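Local coordinates for sensor protein DivL (Caulobacter crescentus, PDB 4Q20) that belongs to the histidine kinase family, is required for cell division and growth in Caulobacter crescentus, and phosphorylates the response regulator CtrA, at residues Q124-K129 with T159-V164; H202-I207 with L239-G244; V96-Q101 with G105-E110; E63-A68 with N77-V82; S48-T53 with A90-D95. All blocks are in the same frame, centred on the assembly; numbering follows the deposited sequence.

From the N terminus, helices 26-66 and 73-103 form the hairpin of the dimerisation and phosphoacceptor domain. Contact 5 joins them towards the middle and closes the wider loop. Contact 4, lying within that loop, joins them close to the turn. Both also touch the second subunit. Contact 3 follows in series, where helix 73-103 ends and the chain turns towards the ATPase domain. Contact 1 comes next, between helices 116-133 and 153-170 of that domain. Contact 2 is last and ties a short helical turn to edge strand 236-241. No two loops cross. Contacts 1 and 5 touch through a probable hydrogen bond from His162 to Asp95, between the two domains.

Contact 1 of 5, residues Q124-K129 with T159-V164; sequences QERALK and TLDHLV
The guanidinium of Arg126 presents its edge to Asp161, and OD1 of the carboxylate lies almost exactly in the guanidinium plane. The two planes stand 74° apart, so the acid meets the edge turned well out of line with it. This salt bridge links helices 116-133 and 153-170 of the GHKL-type ATPase domain, an alpha/beta sandwich whose helices lie on a mixed beta sheet. The grip is side-on, with NE and NH2 of Arg126 both directed at one oxygen. Arg126 NE is 3.0 Å from Asp161 OD1, which it meets on the syn lone pair of that oxygen. Arg126 NH2 reaches the same Asp161 OD1 at 2.8 Å, from above the carboxylate plane. A third bond, from Arg126 NE to Asp161 OD2, is weak at 3.1 Å. The arginine chain bends about its CG-CD bond (chi3 -50°), which brings the guanidinium edge to the carboxylate; the two side chains cross at about a right angle. Arg126 is exposed, so the ion pair sits on the outer side of the helix pair.

Deeper in, both Ala127 and Val164 pack on Leu138 of strand 137-141. Leu160 packs on Leu119 and Ala123 of helix 116-133. On the far side of helix 153-170, Thr159 and His162 pack against helix 222-232. Between the helices Val164 sets CG1 anti to its own N (chi1 172°). That methyl meets Ala127 CB, with 3.4 Å from Val164 CG1 to Ala127 CB.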
# COMPACT_ATOMS: atom_id res chain seq x y z
N GLN A 124 -1.14 24.71 5.62
CA GLN A 124 0.22 25.26 5.47
C GLN A 124 1.20 24.61 6.47
O GLN A 124 2.33 24.26 6.08
CB GLN A 124 0.18 26.78 5.66
CG GLN A 124 1.52 27.47 5.46
CD GLN A 124 1.55 28.85 6.06
OE1 GLN A 124 1.13 29.07 7.20
NE2 GLN A 124 2.03 29.81 5.29
N GLU A 125 0.79 24.43 7.74
CA GLU A 125 1.67 23.84 8.74
C GLU A 125 1.82 22.31 8.54
O GLU A 125 2.90 21.79 8.87
CB GLU A 125 1.24 24.19 10.18
CG GLU A 125 -0.13 23.71 10.63
CD GLU A 125 -0.58 24.25 11.97
OE1 GLU A 125 0.13 24.02 12.98
OE2 GLU A 125 -1.65 24.90 12.03
N ARG A 126 0.78 21.61 8.02
CA ARG A 126 0.86 20.17 7.76
C ARG A 126 1.82 19.88 6.59
O ARG A 126 2.48 18.85 6.58
CB ARG A 126 -0.52 19.55 7.47
CG ARG A 126 -1.44 19.39 8.68
CD ARG A 126 -2.73 18.64 8.36
NE ARG A 126 -3.44 19.15 7.18
CZ ARG A 126 -4.47 20.00 7.20
NH1 ARG A 126 -4.97 20.44 8.35
NH2 ARG A 126 -5.03 20.40 6.05
N ALA A 127 1.89 20.81 5.61
CA ALA A 127 2.73 20.63 4.42
C ALA A 127 4.11 21.32 4.52
O ALA A 127 4.97 21.04 3.70
CB ALA A 127 1.99 21.13 3.20
N LEU A 128 4.30 22.22 5.52
CA LEU A 128 5.52 22.99 5.75
C LEU A 128 6.82 22.15 5.64
O LEU A 128 7.76 22.60 4.99
CB LEU A 128 5.45 23.66 7.13
CG LEU A 128 6.27 24.93 7.31
CD1 LEU A 128 5.59 26.13 6.65
CD2 LEU A 128 6.45 25.24 8.77
N LYS A 129 6.87 20.94 6.26
CA LYS A 129 8.05 20.07 6.22
C LYS A 129 8.36 19.58 4.79
O LYS A 129 9.52 19.65 4.38
CB LYS A 129 7.89 18.87 7.17
CG LYS A 129 8.34 19.16 8.60
CD LYS A 129 8.37 17.88 9.43
CE LYS A 129 8.65 18.11 10.89
NZ LYS A 129 8.79 16.83 11.65
N THR A 159 -9.20 18.09 1.21
CA THR A 159 -9.22 18.72 -0.11
C THR A 159 -7.98 19.63 -0.28
O THR A 159 -7.23 19.48 -1.26
CB THR A 159 -10.56 19.49 -0.31
OG1 THR A 159 -11.64 18.57 -0.38
CG2 THR A 159 -10.55 20.34 -1.56
N LEU A 160 -7.74 20.52 0.69
CA LEU A 160 -6.58 21.42 0.67
C LEU A 160 -5.27 20.67 0.70
O LEU A 160 -4.35 21.01 -0.06
CB LEU A 160 -6.64 22.42 1.82
CG LEU A 160 -7.84 23.37 1.80
CD1 LEU A 160 -7.85 24.20 3.05
CD2 LEU A 160 -7.86 24.26 0.53
N ASP A 161 -5.19 19.60 1.49
CA ASP A 161 -3.99 18.78 1.55
C ASP A 161 -3.62 18.21 0.19
O ASP A 161 -2.45 18.29 -0.20
CB ASP A 161 -4.17 17.65 2.57
CG ASP A 161 -3.88 18.03 4.01
OD1 ASP A 161 -3.36 19.17 4.23
OD2 ASP A 161 -4.12 17.19 4.92
N HIS A 162 -4.62 17.68 -0.55
CA HIS A 162 -4.40 17.10 -1.88
C HIS A 162 -3.93 18.14 -2.85
O HIS A 162 -3.01 17.84 -3.62
CB HIS A 162 -5.66 16.41 -2.40
CG HIS A 162 -5.83 15.06 -1.81
ND1 HIS A 162 -6.61 14.84 -0.70
CD2 HIS A 162 -5.20 13.91 -2.13
CE1 HIS A 162 -6.47 13.57 -0.41
NE2 HIS A 162 -5.63 12.97 -1.25
N LEU A 163 -4.51 19.36 -2.80
CA LEU A 163 -4.14 20.46 -3.68
C LEU A 163 -2.73 21.00 -3.38
O LEU A 163 -2.00 21.27 -4.32
CB LEU A 163 -5.17 21.59 -3.61
CG LEU A 163 -6.55 21.29 -4.23
CD1 LEU A 163 -7.46 22.49 -4.14
CD2 LEU A 163 -6.44 20.77 -5.66
N VAL A 164 -2.34 21.09 -2.09
CA VAL A 164 -1.00 21.56 -1.67
C VAL A 164 0.10 20.54 -2.07
O VAL A 164 1.17 20.96 -2.54
CB VAL A 164 -0.96 21.86 -0.16
CG1 VAL A 164 0.45 22.14 0.33
CG2 VAL A 164 -1.89 23.01 0.19

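Contact 2 of 5, residues H202-I207 with L239-G244; sequences HVQAHI and LESEPG
The chain at Gln204 passes strand 236-241 side by side without backbone pairing, with 7.4 Å between the CA atoms of Gln204 and Leu239. The side chains fill this distance. Leu239 leaves its backbone toward the other segment, and its CD2 methyl touches both Ile207 and Gln204. Leu239 CD2 lies 3.7 Å from Ile207 CG2 and also close to CB and CG1 of Ile207. The two side chains cross at about a right angle. On another side of the same methyl is the stem of Gln204, with Gln204 CG 3.8 Å from Leu239 CD2. Beyond CG the glutamine runs on extended (chi2 180°), which carries its amide alongside Ser241. There Gln204 CD is 4.0 Å from Ser241 CB.

This is the ATPase domain of the kinase. Segment 202-207 follows the glycine-rich G1 motif and leads into the phenylalanine-containing F box. The partner is an outermost strand of the five-stranded sheet. Val199 touches Gln204, Ile207 and Leu239. Phe249 of strand 247-254 packs on both Ile207 and Leu239. The hydroxyl of Ser241 is turned to the backbone N of Val199, which hydrogen-bonds to OG.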
# COMPACT_ATOMS: atom_id res chain seq x y z
N HIS A 202 -3.22 19.32 -23.32
CA HIS A 202 -3.90 18.04 -23.57
C HIS A 202 -4.35 17.34 -22.29
O HIS A 202 -5.34 16.61 -22.33
CB HIS A 202 -3.06 17.09 -24.43
CG HIS A 202 -1.69 16.78 -23.90
ND1 HIS A 202 -1.43 15.58 -23.26
CD2 HIS A 202 -0.55 17.50 -23.97
CE1 HIS A 202 -0.14 15.62 -22.95
NE2 HIS A 202 0.43 16.76 -23.35
N VAL A 203 -3.66 17.56 -21.16
CA VAL A 203 -4.07 16.90 -19.92
C VAL A 203 -5.00 17.83 -19.08
O VAL A 203 -5.66 17.33 -18.17
CB VAL A 203 -2.91 16.30 -19.07
CG1 VAL A 203 -2.15 15.22 -19.85
CG2 VAL A 203 -1.95 17.35 -18.56
N GLN A 204 -5.10 19.13 -19.43
CA GLN A 204 -5.92 20.12 -18.72
C GLN A 204 -7.42 19.74 -18.63
O GLN A 204 -8.06 20.00 -17.60
CB GLN A 204 -5.76 21.50 -19.34
CG GLN A 204 -4.68 22.32 -18.64
CD GLN A 204 -4.47 23.71 -19.22
OE1 GLN A 204 -3.45 24.00 -19.85
NE2 GLN A 204 -5.41 24.62 -18.99
N ALA A 205 -7.96 19.11 -19.68
CA ALA A 205 -9.37 18.69 -19.75
C ALA A 205 -9.67 17.45 -18.89
O ALA A 205 -10.82 17.24 -18.49
CB ALA A 205 -9.77 18.40 -21.20
N HIS A 206 -8.63 16.63 -18.62
CA HIS A 206 -8.73 15.38 -17.86
C HIS A 206 -8.02 15.47 -16.51
O HIS A 206 -7.75 14.44 -15.89
CB HIS A 206 -8.09 14.25 -18.70
CG HIS A 206 -8.66 14.13 -20.08
ND1 HIS A 206 -9.92 13.59 -20.31
CD2 HIS A 206 -8.13 14.50 -21.27
CE1 HIS A 206 -10.10 13.65 -21.62
NE2 HIS A 206 -9.06 14.19 -22.24
N ILE A 207 -7.75 16.68 -16.03
CA ILE A 207 -6.97 16.86 -14.81
C ILE A 207 -7.64 16.23 -13.57
O ILE A 207 -6.92 15.70 -12.73
CB ILE A 207 -6.55 18.36 -14.59
CG1 ILE A 207 -5.39 18.51 -13.58
CG2 ILE A 207 -7.72 19.27 -14.26
CD1 ILE A 207 -4.01 17.96 -14.04
N LEU A 239 -9.34 24.48 -12.91
CA LEU A 239 -7.91 24.59 -13.12
C LEU A 239 -7.63 25.70 -14.12
O LEU A 239 -8.16 25.69 -15.23
CB LEU A 239 -7.28 23.26 -13.59
CG LEU A 239 -5.83 23.37 -14.14
CD1 LEU A 239 -4.82 23.81 -13.04
CD2 LEU A 239 -5.41 22.11 -14.89
N GLU A 240 -6.80 26.66 -13.70
CA GLU A 240 -6.30 27.75 -14.54
C GLU A 240 -4.81 27.51 -14.70
O GLU A 240 -4.08 27.55 -13.71
CB GLU A 240 -6.60 29.13 -13.95
CG GLU A 240 -6.68 30.20 -15.03
CD GLU A 240 -6.65 31.65 -14.56
OE1 GLU A 240 -5.81 31.99 -13.70
OE2 GLU A 240 -7.44 32.46 -15.10
N SER A 241 -4.38 27.15 -15.92
CA SER A 241 -2.98 26.82 -16.14
C SER A 241 -2.44 27.29 -17.47
O SER A 241 -3.17 27.43 -18.45
CB SER A 241 -2.75 25.32 -16.03
OG SER A 241 -1.37 25.01 -16.11
N GLU A 242 -1.12 27.48 -17.49
CA GLU A 242 -0.30 27.84 -18.63
C GLU A 242 1.12 27.29 -18.35
O GLU A 242 1.69 27.69 -17.33
CB GLU A 242 -0.31 29.37 -18.87
CG GLU A 242 0.14 29.75 -20.27
CD GLU A 242 1.64 29.71 -20.50
OE1 GLU A 242 2.35 30.60 -19.99
OE2 GLU A 242 2.11 28.77 -21.18
N PRO A 243 1.68 26.38 -19.21
CA PRO A 243 3.04 25.81 -18.96
C PRO A 243 4.13 26.75 -18.38
O PRO A 243 4.92 26.30 -17.54
CB PRO A 243 3.44 25.30 -20.34
CG PRO A 243 2.15 24.82 -20.93
CD PRO A 243 1.08 25.77 -20.42
N GLY A 244 4.14 28.03 -18.79
CA GLY A 244 5.10 29.02 -18.30
C GLY A 244 4.62 29.98 -17.22
O GLY A 244 5.40 30.80 -16.73

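Contact 3 of 5, residues V96-Q101 with G105-E110; sequences VLDMAQ and GEMALE
Gln101 holds Glu106 with two hydrogen bonds, one from its backbone and one from its side chain. Glu106 N donates to Gln101 O at 2.8 Å, and the carbonyl points almost straight at the donor (165° at the oxygen). In return, Gln101 NE2 donates to Glu106 O at 3.3 Å. This second bond is nearly linear at the hydrogen (175°). The acceptor lies in the amide plane of Gln101, but the donor sits above the carbonyl plane of Glu106 and is not on a lone pair. Backbone and side chain of Gln101 thus both bond to Glu106.

The arrangement is a Schellman motif closing helix 73-103, the second helix of the dimerisation and phosphoacceptor hairpin. Gly105 leaves helical geometry with positive phi, which favours glycine, and the bond from Glu106 N to Gln101 O ties the chain back to the last helical turn. The chain then runs towards strand 112-115 and the ATPase domain.

Packing follows from the turn. Gln101 crosses Met107 at about a right angle, with Gln101 NE2 3.5 Å from Met107 CB. Met107 starts out extended and bends at its thioether (chi3 -68°), which brings the terminal methyl back to the helix. Met107 CE is 3.6 Å from Gln101 OE1 and 3.7 Å from Asp98 O. Asp98 CB lies 4.0 Å from that same Met107 CE. The carboxylate of Asp98 is held by Gln158 NE2. Arg155 of helix 153-170 packs on Gln101, Met107 and Leu109.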
# COMPACT_ATOMS: atom_id res chain seq x y z
N VAL A 96 -7.96 5.66 -2.09
CA VAL A 96 -8.64 4.50 -2.65
C VAL A 96 -9.85 4.14 -1.79
O VAL A 96 -10.91 3.88 -2.33
CB VAL A 96 -7.76 3.25 -2.95
CG1 VAL A 96 -6.80 3.47 -4.10
CG2 VAL A 96 -7.04 2.68 -1.75
N LEU A 97 -9.70 4.19 -0.46
CA LEU A 97 -10.78 3.91 0.49
C LEU A 97 -11.88 4.98 0.45
O LEU A 97 -13.06 4.65 0.48
CB LEU A 97 -10.24 3.80 1.93
CG LEU A 97 -9.35 2.64 2.30
CD1 LEU A 97 -8.89 2.79 3.77
CD2 LEU A 97 -10.07 1.32 2.11
N ASP A 98 -11.51 6.27 0.42
CA ASP A 98 -12.47 7.37 0.40
C ASP A 98 -13.24 7.43 -0.94
O ASP A 98 -14.45 7.66 -0.93
CB ASP A 98 -11.77 8.70 0.71
CG ASP A 98 -11.32 8.81 2.17
OD1 ASP A 98 -11.85 8.06 3.03
OD2 ASP A 98 -10.48 9.67 2.46
N MET A 99 -12.55 7.17 -2.06
CA MET A 99 -13.16 7.11 -3.38
C MET A 99 -14.20 5.96 -3.47
O MET A 99 -15.26 6.16 -4.07
CB MET A 99 -12.09 6.95 -4.46
CG MET A 99 -12.47 7.60 -5.77
SD MET A 99 -12.69 9.43 -5.71
CE MET A 99 -14.37 9.52 -6.17
N ALA A 100 -13.92 4.79 -2.86
CA ALA A 100 -14.84 3.63 -2.86
C ALA A 100 -16.10 3.95 -2.04
O ALA A 100 -17.21 3.63 -2.48
CB ALA A 100 -14.14 2.40 -2.30
N GLN A 101 -15.92 4.64 -0.90
CA GLN A 101 -16.98 5.11 0.00
C GLN A 101 -17.93 6.10 -0.73
O GLN A 101 -19.16 5.99 -0.61
CB GLN A 101 -16.33 5.78 1.22
CG GLN A 101 -17.09 5.68 2.53
CD GLN A 101 -16.59 6.69 3.55
OE1 GLN A 101 -15.39 6.82 3.79
NE2 GLN A 101 -17.51 7.44 4.16
N GLY A 105 -21.87 5.64 -2.39
CA GLY A 105 -22.80 6.64 -1.87
C GLY A 105 -22.89 6.59 -0.36
O GLY A 105 -23.91 6.98 0.22
N GLU A 106 -21.82 6.09 0.29
CA GLU A 106 -21.70 5.91 1.74
C GLU A 106 -20.97 7.07 2.44
O GLU A 106 -20.72 7.00 3.64
CB GLU A 106 -20.96 4.60 2.05
CG GLU A 106 -21.73 3.33 1.71
CD GLU A 106 -20.91 2.05 1.73
OE1 GLU A 106 -19.66 2.12 1.86
OE2 GLU A 106 -21.52 0.96 1.56
N MET A 107 -20.63 8.15 1.72
CA MET A 107 -19.99 9.25 2.40
C MET A 107 -20.94 10.41 2.55
O MET A 107 -21.29 11.07 1.57
CB MET A 107 -18.70 9.72 1.73
CG MET A 107 -17.94 10.68 2.62
SD MET A 107 -16.45 11.32 1.90
CE MET A 107 -15.41 9.83 1.86
N ALA A 108 -21.36 10.64 3.80
CA ALA A 108 -22.23 11.73 4.19
C ALA A 108 -21.40 12.74 4.96
O ALA A 108 -20.59 12.35 5.81
CB ALA A 108 -23.39 11.21 5.03
N LEU A 109 -21.54 14.02 4.60
CA LEU A 109 -20.78 15.10 5.24
C LEU A 109 -21.40 15.51 6.58
O LEU A 109 -22.63 15.46 6.75
CB LEU A 109 -20.65 16.34 4.33
CG LEU A 109 -20.19 16.17 2.88
CD1 LEU A 109 -20.23 17.49 2.15
CD2 LEU A 109 -18.78 15.58 2.79
N GLU A 110 -20.54 15.91 7.53
CA GLU A 110 -20.88 16.43 8.85
C GLU A 110 -20.77 17.96 8.79
O GLU A 110 -19.70 18.51 9.10
CB GLU A 110 -19.92 15.85 9.90
CG GLU A 110 -20.05 14.36 10.16
CD GLU A 110 -19.13 13.89 11.27
OE1 GLU A 110 -19.62 13.72 12.40
OE2 GLU A 110 -17.91 13.76 11.02

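Contact 4 of 5, residues E63-A68 with N77-V82; sequences ELLERA and NHVAAV
Leu64 lays its CD1 methyl over one face of the His78 ring, towards the rim. The contact is a CH-pi interaction, with Leu64 CD1 4.0 Å from the ring centroid and 22° off the ring normal. It joins helices 26-66 and 73-103 near the turn of the helical hairpin. In this family two such hairpins, one from each subunit, make the four-helix dimerisation bundle.

The CB of the leucine touches the ring as well. Leu64 CB is 3.7 Å from His78 CD2, and Leu64 CD1 is 3.7 Å from His78 NE2. The leucine and histidine side chains cross at about a right angle. The imidazole is not held by the other helix through a polar bond; His78 NE2 has a weak hydrogen bond with Arg74 NE.

Next to this pair, Leu65 meets the buried Val79. Close to this contact, Glu66 of the second subunit packs on Val79, and Glu66 here forms a salt bridge with Arg83 of that subunit. With CG2 anti to its carbonyl carbon, Val79 directs this methyl at the forked end of the leucine. Val79 CG2 lies 3.6 Å from Leu65 CD2 and 3.7 Å from Leu65 CD1.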
# COMPACT_ATOMS: atom_id res chain seq x y z
N GLU A 63 17.81 2.10 3.52
CA GLU A 63 19.05 1.31 3.42
C GLU A 63 20.29 2.22 3.59
O GLU A 63 21.28 1.79 4.19
CB GLU A 63 19.11 0.50 2.11
CG GLU A 63 18.21 -0.73 2.11
CD GLU A 63 18.24 -1.64 0.88
OE1 GLU A 63 18.78 -1.22 -0.17
OE2 GLU A 63 17.70 -2.77 0.96
N LEU A 64 20.21 3.48 3.10
CA LEU A 64 21.28 4.46 3.24
C LEU A 64 21.43 4.88 4.70
O LEU A 64 22.54 5.13 5.16
CB LEU A 64 21.03 5.70 2.36
CG LEU A 64 21.31 5.61 0.84
CD1 LEU A 64 21.10 6.95 0.19
CD2 LEU A 64 22.72 5.21 0.55
N LEU A 65 20.30 4.94 5.43
CA LEU A 65 20.26 5.28 6.86
C LEU A 65 20.99 4.24 7.68
O LEU A 65 21.76 4.60 8.58
CB LEU A 65 18.82 5.40 7.35
CG LEU A 65 18.18 6.76 7.35
CD1 LEU A 65 16.73 6.64 7.71
CD2 LEU A 65 18.87 7.68 8.32
N GLU A 66 20.72 2.94 7.39
CA GLU A 66 21.30 1.76 8.04
C GLU A 66 22.82 1.82 8.01
O GLU A 66 23.44 1.45 9.00
CB GLU A 66 20.82 0.47 7.33
CG GLU A 66 20.16 -0.60 8.19
CD GLU A 66 19.65 -1.83 7.44
OE1 GLU A 66 19.88 -1.93 6.21
OE2 GLU A 66 18.98 -2.67 8.08
N ARG A 67 23.42 2.29 6.90
CA ARG A 67 24.88 2.41 6.72
C ARG A 67 25.30 3.92 6.73
O ARG A 67 25.91 4.42 5.78
CB ARG A 67 25.37 1.66 5.46
CG ARG A 67 24.57 1.89 4.17
CD ARG A 67 25.04 1.02 3.02
NE ARG A 67 24.67 1.58 1.71
CZ ARG A 67 23.80 1.04 0.86
NH1 ARG A 67 23.21 -0.12 1.15
NH2 ARG A 67 23.51 1.65 -0.28
N ALA A 68 24.97 4.62 7.85
CA ALA A 68 25.27 6.04 8.08
C ALA A 68 25.64 6.30 9.55
O ALA A 68 24.96 5.80 10.45
CB ALA A 68 24.07 6.90 7.70
N ASN A 77 18.27 14.30 5.48
CA ASN A 77 17.69 14.36 4.13
C ASN A 77 17.18 12.97 3.70
O ASN A 77 16.18 12.88 2.99
CB ASN A 77 18.71 14.87 3.13
CG ASN A 77 19.08 16.32 3.37
OD1 ASN A 77 18.22 17.16 3.66
ND2 ASN A 77 20.36 16.64 3.24
N HIS A 78 17.86 11.91 4.16
CA HIS A 78 17.47 10.55 3.89
C HIS A 78 16.18 10.21 4.66
O HIS A 78 15.26 9.66 4.06
CB HIS A 78 18.62 9.59 4.25
CG HIS A 78 19.87 9.78 3.44
ND1 HIS A 78 19.92 10.63 2.34
CD2 HIS A 78 21.09 9.20 3.58
CE1 HIS A 78 21.15 10.54 1.86
NE2 HIS A 78 21.88 9.68 2.57
N VAL A 79 16.11 10.59 5.95
CA VAL A 79 14.93 10.41 6.80
C VAL A 79 13.72 11.13 6.18
O VAL A 79 12.66 10.52 6.01
CB VAL A 79 15.17 10.91 8.25
CG1 VAL A 79 13.87 10.88 9.04
CG2 VAL A 79 16.23 10.10 8.97
N ALA A 80 13.89 12.41 5.83
CA ALA A 80 12.87 13.26 5.23
C ALA A 80 12.33 12.63 3.94
O ALA A 80 11.12 12.65 3.72
CB ALA A 80 13.45 14.63 4.96
N ALA A 81 13.21 12.02 3.14
CA ALA A 81 12.79 11.37 1.89
C ALA A 81 11.98 10.12 2.22
O ALA A 81 10.93 9.93 1.61
CB ALA A 81 13.97 11.08 1.00
N VAL A 82 12.37 9.36 3.24
CA VAL A 82 11.63 8.19 3.74
C VAL A 82 10.22 8.61 4.24
O VAL A 82 9.23 8.01 3.85
CB VAL A 82 12.39 7.41 4.86
CG1 VAL A 82 11.50 6.35 5.51
CG2 VAL A 82 13.67 6.79 4.34

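Contact 5 of 5, residues S48-T53 with A90-D95; sequences SYELRT and ARSIDD
Within the dimerisation and phosphoacceptor hairpin, Glu50 and Leu51 of helix 26-66 face Ser92 and Ile93 of helix 73-103. The first helix here carries the H-box of the histidine kinase family. In DivL the place of the usual phosphoacceptor histidine is taken by Tyr49, a site of autophosphorylation that is not phosphorylated in this structure.

Glu50 points at the second helix, and its chain is extended beyond CG. The carboxylate ends alongside Ser92, with Glu50 OE2 3.5 Å from Ser92 OG and 4.0 Å from Ser92 CB. The serine hydroxyl hydrogen-bonds to Gln88 O, one turn back on its own helix. Its OG stands anti to the carbonyl carbon (chi1 -59°), beside the backbone N, which suits this bond. On the dimer side Leu51 crosses Ile93 at about a right angle, with Leu51 CD2 4.1 Å from Ile93 CG1. Val47 of the second subunit packs on both of them.

The Tyr49 ring has Thr53 OG1 over the centre of one face, and that hydroxyl donates to Tyr49 O at 2.8 Å. Arg52 NE donates a hydrogen bond to Ser48 OG at 3.1 Å, with the oxygen in the guanidinium plane. The hydroxyls of Ser48, Thr53 and Ser92 are therefore tied along their own helices, while Asp95 OD1 bonds to His162 of the ATPase domain. No hydrogen bond spans the two segments, so the helices meet here through van der Waals contact of their side chains and not through polar bonding.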
# COMPACT_ATOMS: atom_id res chain seq x y z
N SER A 48 -1.60 -0.48 -7.90
CA SER A 48 -0.31 -1.15 -7.77
C SER A 48 0.86 -0.20 -8.04
O SER A 48 1.87 -0.29 -7.36
CB SER A 48 -0.24 -2.34 -8.72
OG SER A 48 0.97 -3.04 -8.54
N TYR A 49 0.74 0.65 -9.07
CA TYR A 49 1.78 1.60 -9.42
C TYR A 49 2.00 2.56 -8.23
O TYR A 49 3.13 2.83 -7.83
CB TYR A 49 1.41 2.35 -10.73
CG TYR A 49 2.46 3.37 -11.14
CD1 TYR A 49 3.58 2.99 -11.87
CD2 TYR A 49 2.35 4.70 -10.74
CE1 TYR A 49 4.58 3.92 -12.20
CE2 TYR A 49 3.35 5.63 -11.04
CZ TYR A 49 4.46 5.24 -11.78
OH TYR A 49 5.42 6.16 -12.12
N GLU A 50 0.91 3.03 -7.66
CA GLU A 50 0.89 3.91 -6.49
C GLU A 50 1.41 3.23 -5.21
O GLU A 50 1.74 3.92 -4.27
CB GLU A 50 -0.53 4.39 -6.24
CG GLU A 50 -1.07 5.45 -7.18
CD GLU A 50 -2.30 6.13 -6.61
OE1 GLU A 50 -3.26 5.41 -6.25
OE2 GLU A 50 -2.26 7.37 -6.43
N LEU A 51 1.44 1.90 -5.15
CA LEU A 51 1.98 1.24 -3.95
C LEU A 51 3.46 1.01 -4.08
O LEU A 51 4.20 1.24 -3.12
CB LEU A 51 1.28 -0.11 -3.68
CG LEU A 51 -0.25 -0.12 -3.48
CD1 LEU A 51 -0.72 -1.52 -3.14
CD2 LEU A 51 -0.70 0.88 -2.42
N ARG A 52 3.91 0.59 -5.27
CA ARG A 52 5.29 0.19 -5.58
C ARG A 52 6.26 1.37 -5.83
O ARG A 52 7.44 1.23 -5.53
CB ARG A 52 5.31 -0.74 -6.80
CG ARG A 52 4.80 -2.18 -6.56
CD ARG A 52 4.91 -3.06 -7.82
NE ARG A 52 4.00 -2.59 -8.88
CZ ARG A 52 4.33 -1.79 -9.90
NH1 ARG A 52 5.59 -1.38 -10.05
NH2 ARG A 52 3.42 -1.40 -10.77
N THR A 53 5.78 2.50 -6.36
CA THR A 53 6.67 3.65 -6.62
C THR A 53 7.16 4.30 -5.27
O THR A 53 8.37 4.36 -5.08
CB THR A 53 5.99 4.65 -7.56
OG1 THR A 53 5.54 3.96 -8.74
CG2 THR A 53 6.90 5.80 -7.94
N ALA A 90 0.54 6.39 2.23
CA ALA A 90 -0.59 6.52 3.16
C ALA A 90 -1.76 7.31 2.53
O ALA A 90 -2.91 6.87 2.63
CB ALA A 90 -0.14 7.19 4.45
N ARG A 91 -1.49 8.44 1.88
CA ARG A 91 -2.51 9.24 1.20
C ARG A 91 -3.15 8.50 0.04
O ARG A 91 -4.36 8.55 -0.10
CB ARG A 91 -1.95 10.56 0.68
CG ARG A 91 -1.56 11.50 1.79
CD ARG A 91 -1.40 12.88 1.20
NE ARG A 91 -0.44 13.66 1.97
CZ ARG A 91 0.83 13.83 1.61
NH1 ARG A 91 1.31 13.27 0.49
NH2 ARG A 91 1.64 14.56 2.36
N SER A 92 -2.35 7.78 -0.76
CA SER A 92 -2.87 6.97 -1.86
C SER A 92 -3.86 5.90 -1.35
O SER A 92 -4.92 5.74 -1.96
CB SER A 92 -1.73 6.32 -2.64
OG SER A 92 -0.86 7.29 -3.19
N ILE A 93 -3.54 5.21 -0.24
CA ILE A 93 -4.42 4.20 0.38
C ILE A 93 -5.72 4.88 0.91
O ILE A 93 -6.83 4.39 0.66
CB ILE A 93 -3.70 3.40 1.49
CG1 ILE A 93 -2.51 2.59 0.88
CG2 ILE A 93 -4.70 2.48 2.22
CD1 ILE A 93 -1.63 1.89 1.93
N ASP A 94 -5.57 6.04 1.59
CA ASP A 94 -6.74 6.78 2.07
C ASP A 94 -7.63 7.22 0.90
O ASP A 94 -8.85 7.10 1.01
CB ASP A 94 -6.34 7.99 2.92
CG ASP A 94 -5.89 7.70 4.34
OD1 ASP A 94 -6.12 6.55 4.83
OD2 ASP A 94 -5.31 8.61 4.97
N ASP A 95 -7.03 7.65 -0.22
CA ASP A 95 -7.75 8.04 -1.43
C ASP A 95 -8.54 6.90 -2.03
O ASP A 95 -9.68 7.16 -2.43
CB ASP A 95 -6.80 8.58 -2.50
CG ASP A 95 -6.03 9.86 -2.18
OD1 ASP A 95 -6.31 10.49 -1.11
OD2 ASP A 95 -5.08 10.19 -2.96